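Hydrophilic protein, virA protein (Chromobacterium violaceum, PDB 3BO6) probably acts as a phosphothreonine lyase effector of the SpvC family, removing phosphate from phosphothreonine by elimination rather than hydrolysis. Local coordinates at residues N9-H20 with E211-A219. Sequence-based numbering, arbitrary orientation.
Sequences NEDLKTNFHSLH and EEPFYRLMA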
# COMPACT_ATOMS: atom_id res chain seq x y z
N ASN A 9 3.88 17.07 -1.40
CA ASN A 9 5.31 16.83 -1.48
C ASN A 9 6.13 18.07 -1.06
O ASN A 9 7.14 17.95 -0.38
CB ASN A 9 5.68 16.35 -2.88
CG ASN A 9 7.10 15.83 -2.96
OD1 ASN A 9 7.53 15.05 -2.11
ND2 ASN A 9 7.83 16.24 -3.99
N GLU A 10 5.69 19.26 -1.48
CA GLU A 10 6.41 20.47 -1.08
C GLU A 10 6.43 20.65 0.45
O GLU A 10 7.42 21.11 1.02
CB GLU A 10 5.82 21.69 -1.78
CG GLU A 10 6.03 21.69 -3.29
CD GLU A 10 7.49 21.51 -3.65
OE1 GLU A 10 8.31 22.38 -3.27
OE2 GLU A 10 7.83 20.51 -4.31
N ASP A 11 5.32 20.29 1.10
CA ASP A 11 5.26 20.34 2.56
C ASP A 11 6.22 19.33 3.19
O ASP A 11 6.88 19.62 4.19
CB ASP A 11 3.82 20.11 3.05
CG ASP A 11 3.74 19.96 4.54
OD1 ASP A 11 3.90 20.98 5.24
OD2 ASP A 11 3.54 18.83 5.02
N LEU A 12 6.31 18.13 2.62
CA LEU A 12 7.28 17.15 3.10
C LEU A 12 8.72 17.67 3.00
O LEU A 12 9.53 17.40 3.87
CB LEU A 12 7.17 15.82 2.35
CG LEU A 12 5.93 14.97 2.59
CD1 LEU A 12 6.06 13.69 1.75
CD2 LEU A 12 5.74 14.65 4.08
N LYS A 13 9.04 18.38 1.91
CA LYS A 13 10.38 18.95 1.75
C LYS A 13 10.65 20.02 2.80
O LYS A 13 11.69 20.00 3.47
CB LYS A 13 10.55 19.54 0.34
CG LYS A 13 10.71 18.51 -0.76
CD LYS A 13 10.72 19.21 -2.12
CE LYS A 13 10.50 18.25 -3.26
NZ LYS A 13 10.43 19.02 -4.55
N THR A 14 9.70 20.93 2.96
CA THR A 14 9.87 22.03 3.91
C THR A 14 10.08 21.49 5.31
O THR A 14 10.86 22.04 6.09
CB THR A 14 8.63 22.94 3.89
OG1 THR A 14 8.48 23.52 2.60
CG2 THR A 14 8.76 24.05 4.94
N ASN A 15 9.38 20.41 5.64
CA ASN A 15 9.36 19.93 7.02
C ASN A 15 10.09 18.61 7.22
O ASN A 15 9.94 17.97 8.26
CB ASN A 15 7.91 19.84 7.51
CG ASN A 15 7.26 21.21 7.60
OD1 ASN A 15 7.63 22.02 8.43
ND2 ASN A 15 6.29 21.47 6.72
N PHE A 16 10.89 18.22 6.24
CA PHE A 16 11.57 16.92 6.23
C PHE A 16 12.32 16.62 7.53
O PHE A 16 12.08 15.59 8.17
CB PHE A 16 12.52 16.86 5.03
CG PHE A 16 13.13 15.50 4.79
CD1 PHE A 16 12.34 14.44 4.37
CD2 PHE A 16 14.49 15.30 4.94
CE1 PHE A 16 12.90 13.21 4.11
CE2 PHE A 16 15.06 14.05 4.69
CZ PHE A 16 14.24 13.01 4.28
N HIS A 17 13.23 17.51 7.91
CA HIS A 17 14.00 17.32 9.13
C HIS A 17 13.13 17.09 10.36
O HIS A 17 13.34 16.13 11.12
CB HIS A 17 14.94 18.50 9.37
CG HIS A 17 15.86 18.27 10.52
ND1 HIS A 17 15.67 18.83 11.76
CD2 HIS A 17 16.96 17.48 10.62
CE1 HIS A 17 16.63 18.43 12.57
NE2 HIS A 17 17.42 17.61 11.91
N SER A 18 12.15 17.96 10.56
CA SER A 18 11.25 17.83 11.71
C SER A 18 10.45 16.53 11.69
O SER A 18 10.29 15.86 12.72
CB SER A 18 10.30 19.02 11.78
OG SER A 18 9.40 18.86 12.86
N LEU A 19 9.93 16.19 10.51
CA LEU A 19 9.10 15.00 10.37
C LEU A 19 9.84 13.72 10.74
O LEU A 19 9.36 12.96 11.59
CB LEU A 19 8.49 14.93 8.97
CG LEU A 19 7.37 15.94 8.69
CD1 LEU A 19 7.04 15.99 7.19
CD2 LEU A 19 6.13 15.62 9.50
N HIS A 20 11.00 13.46 10.14
CA HIS A 20 11.64 12.18 10.45
C HIS A 20 12.16 12.12 11.89
O HIS A 20 12.14 11.06 12.51
CB HIS A 20 12.70 11.75 9.41
CG HIS A 20 14.02 12.46 9.48
ND1 HIS A 20 15.05 12.03 10.28
CD2 HIS A 20 14.50 13.50 8.77
CE1 HIS A 20 16.10 12.81 10.10
NE2 HIS A 20 15.80 13.71 9.19
N GLU A 211 14.61 9.22 -4.11
CA GLU A 211 14.66 10.59 -3.60
C GLU A 211 13.31 11.18 -3.19
O GLU A 211 13.27 12.28 -2.65
CB GLU A 211 15.41 11.51 -4.58
CG GLU A 211 16.86 11.07 -4.77
CD GLU A 211 17.66 11.97 -5.68
OE1 GLU A 211 17.14 13.01 -6.15
OE2 GLU A 211 18.83 11.63 -5.93
N GLU A 212 12.21 10.48 -3.44
CA GLU A 212 10.91 10.97 -2.99
C GLU A 212 10.90 11.15 -1.49
O GLU A 212 11.18 10.21 -0.75
CB GLU A 212 9.81 9.97 -3.36
CG GLU A 212 9.42 9.99 -4.84
CD GLU A 212 8.52 11.17 -5.21
OE1 GLU A 212 7.84 11.74 -4.32
OE2 GLU A 212 8.47 11.52 -6.42
N PRO A 213 10.55 12.35 -1.01
CA PRO A 213 10.52 12.55 0.44
C PRO A 213 9.66 11.50 1.17
O PRO A 213 10.09 10.98 2.18
CB PRO A 213 9.97 13.98 0.56
CG PRO A 213 10.53 14.67 -0.66
CD PRO A 213 10.41 13.61 -1.76
N PHE A 214 8.49 11.17 0.63
CA PHE A 214 7.66 10.18 1.29
C PHE A 214 8.38 8.84 1.42
O PHE A 214 8.34 8.20 2.48
CB PHE A 214 6.31 10.00 0.56
CG PHE A 214 5.44 8.90 1.15
CD1 PHE A 214 4.57 9.18 2.20
CD2 PHE A 214 5.53 7.59 0.70
CE1 PHE A 214 3.79 8.18 2.76
CE2 PHE A 214 4.76 6.59 1.26
CZ PHE A 214 3.89 6.89 2.29
N TYR A 215 9.04 8.41 0.35
CA TYR A 215 9.78 7.16 0.37
C TYR A 215 10.90 7.20 1.41
O TYR A 215 11.09 6.25 2.17
CB TYR A 215 10.37 6.85 -1.00
CG TYR A 215 11.22 5.59 -1.00
CD1 TYR A 215 10.62 4.34 -0.94
CD2 TYR A 215 12.61 5.65 -1.05
CE1 TYR A 215 11.37 3.18 -0.94
CE2 TYR A 215 13.37 4.48 -1.04
CZ TYR A 215 12.74 3.25 -1.00
OH TYR A 215 13.47 2.08 -0.99
N ARG A 216 11.63 8.30 1.46
CA ARG A 216 12.72 8.43 2.42
C ARG A 216 12.19 8.35 3.85
O ARG A 216 12.81 7.74 4.73
CB ARG A 216 13.48 9.73 2.18
CG ARG A 216 14.14 9.78 0.80
CD ARG A 216 14.96 11.05 0.61
NE ARG A 216 16.11 11.08 1.51
CZ ARG A 216 16.92 12.12 1.64
NH1 ARG A 216 16.68 13.22 0.95
NH2 ARG A 216 17.94 12.06 2.49
N LEU A 217 11.01 8.93 4.09
CA LEU A 217 10.38 8.86 5.41
C LEU A 217 9.96 7.42 5.76
O LEU A 217 9.93 7.05 6.93
CB LEU A 217 9.20 9.82 5.46
CG LEU A 217 9.62 11.30 5.42
CD1 LEU A 217 8.44 12.22 5.10
CD2 LEU A 217 10.27 11.73 6.73
N MET A 218 9.65 6.62 4.75
CA MET A 218 9.25 5.23 4.96
C MET A 218 10.44 4.30 5.11
O MET A 218 10.35 3.27 5.80
CB MET A 218 8.42 4.73 3.77
CG MET A 218 7.05 5.41 3.65
SD MET A 218 5.95 5.18 5.05
CE MET A 218 6.02 6.85 5.71
N ALA A 219 11.55 4.64 4.45
CA ALA A 219 12.63 3.67 4.26
C ALA A 219 13.98 4.01 4.88
O ALA A 219 14.75 3.11 5.19
CB ALA A 219 12.82 3.36 2.76
O HOH W 1 7.17 12.37 -1.75
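A single knob-into-hole contact joins the N- and C-terminal helices of this alpha/beta lyase fold: Leu-217, on the C-terminal helix 213-219, is the knob, and Leu-12, Phe-16, Leu-19 and His-20 of the N-terminal helix pair form the hole. The two methyl branches of Leu-217 divide the work. CD1 of Leu-217 meets CD2 of Leu-12 at 3.8 Å, while CD2 of Leu-217 lies 3.6 Å from CB of His-20 and also touches the Phe-16 ring obliquely. Phe-16 reaches Arg-216 because its chi1 of -172° turns CG away from the backbone N, and Phe-16 CZ stands 3.8 Å above the plane of the Arg-216 guanidinium, over its centre. The two planes are 46° apart, so the groups do not stack flat. One turn earlier, CB of Leu-12 rests on CB of Pro-213 at 3.8 Å, and Lys-13 CG brushes the proline CG. At the start of helix 213-219 a water joins the segments: it donates to Asn-9 OD1 and Glu-212 OE1, both at 2.7 Å, and accepts from Phe-214 N at 3.0 Å, serving this first-turn amide. Salt bridges to Arg-196 and Glu-220 hold Glu-212 and Arg-216, respectively. Helix 213-219 runs at 29° to helix 16-20, and its Phe-214 and Met-218 side chains pack on helix 149-168 and strand 82-86, so that it lies between the N-terminal helices and the body of the fold.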